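Local structure of SAM-dependent methyltransferase (Thiobacillus denitrificans, 5EPE) at residues Met50-Ala55 with Leu82-Gln87. The protein binds S-adenosyl-L-homocysteine and is probably a methyltransferase that uses S-adenosylmethionine as methyl donor. Residues are numbered along the deposited sequence; the frame is centred on the assembly and turned at random.
Sequences MLCTWA and LGVAGQ
Leu82 reaches helix 49-58 with one methyl, CD2. Leu82 CD2 lies 3.9 Å from Cys52 CB and also touches the carbonyl O of Cys52. Thr53 CG2 is a looser neighbour, 4.2 Å from Leu82 CD2. The hydroxyl of Thr53 is bonded back to Glu49 O within its own helix. Gly83 follows helix 69-82 with a positive phi of 78°, in a Schellman motif that turns the chain. Val84 follows and packs its branched side chain on the helix. Val84 CB sits 3.7 Å from Ala55 CB, and both methyls also touch that CB. Val84 CG2 also lies 3.8 Å from Cys52 O. Ala55 points its CB at the loop, and Ala55 CA is 6.2 Å from Val84 CA, a close approach consistent with its small side chain. Gln87 extends its chain beyond CG. Gln87 NE2 donates to Ala55 O at 3.1 Å, with an N-H...O angle of 156°. The donor stands above the carbonyl plane, 45° out of it. NE2 also bonds Ile60 O, so one amide nitrogen ties the loop to two backbone carbonyls. Cys52 also touches Phe90 and Ala55 touches Val88, both of strand 88-92. The contact packs the loop between helix 69-82 and strand 88-92 against helix 49-58, in the Rossmann-like fold of class I methyltransferases, away from the cofactor pocket.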
HETATM    1  N   MSE A  50     -16.275 -42.386   8.348  1.00 23.45           N
HETATM    2  CA  MSE A  50     -16.518 -41.822   9.667  1.00 24.52           C
HETATM    3  C   MSE A  50     -17.230 -42.819  10.579  1.00 24.49           C
HETATM    4  O   MSE A  50     -16.748 -43.115  11.649  1.00 25.27           O
HETATM    5  CB  MSE A  50     -17.359 -40.539   9.525  1.00 24.94           C
HETATM    6  CG  MSE A  50     -17.452 -39.909  10.891  1.00 27.87           C
HETATM    7 SE   MSE A  50     -18.367 -38.130  10.646  1.00 32.65          SE
HETATM    8  CE  MSE A  50     -20.150 -38.712  10.787  1.00 31.10           C
ATOM      9  N   LEU A  51     -18.376 -43.323  10.155  1.00 24.47           N
ATOM     10  CA  LEU A  51     -19.053 -44.362  10.948  1.00 25.88           C
ATOM     11  C   LEU A  51     -18.210 -45.614  11.213  1.00 26.03           C
ATOM     12  O   LEU A  51     -18.177 -46.064  12.350  1.00 26.66           O
ATOM     13  CB  LEU A  51     -20.392 -44.763  10.331  1.00 26.85           C
ATOM     14  CG  LEU A  51     -21.445 -43.677  10.440  1.00 27.40           C
ATOM     15  CD1 LEU A  51     -22.682 -44.077   9.659  1.00 28.23           C
ATOM     16  CD2 LEU A  51     -21.843 -43.391  11.887  1.00 29.51           C
ATOM     17  N   CYS A  52     -17.518 -46.158  10.202  1.00 25.53           N
ATOM     18  CA  CYS A  52     -16.764 -47.389  10.394  1.00 26.57           C
ATOM     19  C   CYS A  52     -15.612 -47.202  11.402  1.00 26.96           C
ATOM     20  O   CYS A  52     -15.427 -48.056  12.277  1.00 27.04           O
ATOM     21  CB  CYS A  52     -16.217 -47.941   9.091  1.00 27.30           C
ATOM     22  SG  CYS A  52     -17.554 -48.526   8.026  1.00 29.08           S
ATOM     23  N   THR A  53     -14.846 -46.132  11.265  1.00 24.82           N
ATOM     24  CA  THR A  53     -13.679 -45.925  12.127  1.00 25.41           C
ATOM     25  C   THR A  53     -14.054 -45.576  13.557  1.00 25.53           C
ATOM     26  O   THR A  53     -13.400 -46.049  14.486  1.00 26.03           O
ATOM     27  CB  THR A  53     -12.708 -44.883  11.573  1.00 24.92           C
ATOM     28  OG1 THR A  53     -13.381 -43.628  11.339  1.00 24.54           O
ATOM     29  CG2 THR A  53     -12.065 -45.377  10.276  1.00 25.09           C
ATOM     30  N   TRP A  54     -15.124 -44.775  13.736  1.00 24.73           N
ATOM     31  CA  TRP A  54     -15.642 -44.482  15.084  1.00 25.45           C
ATOM     32  C   TRP A  54     -16.283 -45.708  15.738  1.00 26.81           C
ATOM     33  O   TRP A  54     -16.188 -45.885  16.945  1.00 28.12           O
ATOM     34  CB  TRP A  54     -16.611 -43.297  15.051  1.00 25.10           C
ATOM     35  CG  TRP A  54     -15.921 -41.968  14.669  1.00 24.33           C
ATOM     36  CD1 TRP A  54     -14.597 -41.760  14.358  1.00 25.28           C
ATOM     37  CD2 TRP A  54     -16.564 -40.724  14.488  1.00 23.97           C
ATOM     38  NE1 TRP A  54     -14.379 -40.428  14.008  1.00 24.22           N
ATOM     39  CE2 TRP A  54     -15.576 -39.780  14.076  1.00 23.81           C
ATOM     40  CE3 TRP A  54     -17.882 -40.295  14.627  1.00 23.88           C
ATOM     41  CZ2 TRP A  54     -15.887 -38.431  13.836  1.00 23.41           C
ATOM     42  CZ3 TRP A  54     -18.178 -38.956  14.390  1.00 23.58           C
ATOM     43  CH2 TRP A  54     -17.185 -38.050  14.016  1.00 23.35           C
ATOM     44  N   ALA A  55     -16.905 -46.569  14.955  1.00 26.60           N
ATOM     45  CA  ALA A  55     -17.400 -47.831  15.510  1.00 28.58           C
ATOM     46  C   ALA A  55     -16.224 -48.666  16.109  1.00 29.93           C
ATOM     47  O   ALA A  55     -16.299 -49.142  17.249  1.00 31.02           O
ATOM     48  CB  ALA A  55     -18.143 -48.608  14.426  1.00 28.11           C
ATOM     49  N   LEU A  82     -13.440 -53.890   8.776  1.00 39.11           N
ATOM     50  CA  LEU A  82     -13.078 -53.412  10.132  1.00 39.30           C
ATOM     51  C   LEU A  82     -13.692 -54.213  11.294  1.00 39.42           C
ATOM     52  O   LEU A  82     -13.334 -54.009  12.456  1.00 41.46           O
ATOM     53  CB  LEU A  82     -13.383 -51.914  10.283  1.00 36.68           C
ATOM     54  CG  LEU A  82     -12.212 -50.989   9.988  1.00 36.73           C
ATOM     55  CD1 LEU A  82     -11.396 -51.363   8.782  1.00 37.58           C
ATOM     56  CD2 LEU A  82     -12.691 -49.539   9.860  1.00 35.19           C
ATOM     57  N   GLY A  83     -14.606 -55.100  10.987  1.00 39.23           N
ATOM     58  CA  GLY A  83     -15.277 -55.901  12.006  1.00 39.76           C
ATOM     59  C   GLY A  83     -16.363 -55.176  12.769  1.00 38.39           C
ATOM     60  O   GLY A  83     -16.695 -55.575  13.877  1.00 38.44           O
ATOM     61  N   VAL A  84     -16.965 -54.159  12.147  1.00 35.79           N
ATOM     62  CA  VAL A  84     -17.994 -53.341  12.792  1.00 35.01           C
ATOM     63  C   VAL A  84     -19.343 -53.358  12.096  1.00 35.00           C
ATOM     64  O   VAL A  84     -20.184 -52.518  12.404  1.00 33.95           O
ATOM     65  CB  VAL A  84     -17.514 -51.896  12.931  1.00 32.90           C
ATOM     66  CG1 VAL A  84     -16.256 -51.872  13.796  1.00 33.47           C
ATOM     67  CG2 VAL A  84     -17.241 -51.263  11.565  1.00 31.75           C
ATOM     68  N   ALA A  85     -19.577 -54.303  11.180  1.00 35.68           N
ATOM     69  CA  ALA A  85     -20.898 -54.395  10.511  1.00 36.64           C
ATOM     70  C   ALA A  85     -22.088 -54.526  11.503  1.00 37.69           C
ATOM     71  O   ALA A  85     -23.208 -54.087  11.210  1.00 38.83           O
ATOM     72  CB  ALA A  85     -20.929 -55.565   9.520  1.00 38.14           C
ATOM     73  N   GLY A  86     -21.857 -55.137  12.670  1.00 38.55           N
ATOM     74  CA  GLY A  86     -22.884 -55.230  13.701  1.00 39.55           C
ATOM     75  C   GLY A  86     -23.295 -53.887  14.301  1.00 38.41           C
ATOM     76  O   GLY A  86     -24.379 -53.777  14.906  1.00 38.91           O
ATOM     77  N   GLN A  87     -22.430 -52.870  14.165  1.00 35.91           N
ATOM     78  CA  GLN A  87     -22.629 -51.603  14.817  1.00 35.66           C
ATOM     79  C   GLN A  87     -23.161 -50.526  13.847  1.00 35.46           C
ATOM     80  O   GLN A  87     -23.805 -49.577  14.294  1.00 34.65           O
ATOM     81  CB  GLN A  87     -21.304 -51.121  15.447  1.00 34.60           C
ATOM     82  CG  GLN A  87     -20.863 -51.899  16.656  1.00 36.35           C
ATOM     83  CD  GLN A  87     -19.397 -51.674  16.944  1.00 36.14           C
ATOM     84  OE1 GLN A  87     -18.563 -52.562  16.750  1.00 37.15           O
ATOM     85  NE2 GLN A  87     -19.060 -50.447  17.352  1.00 35.70           N
TER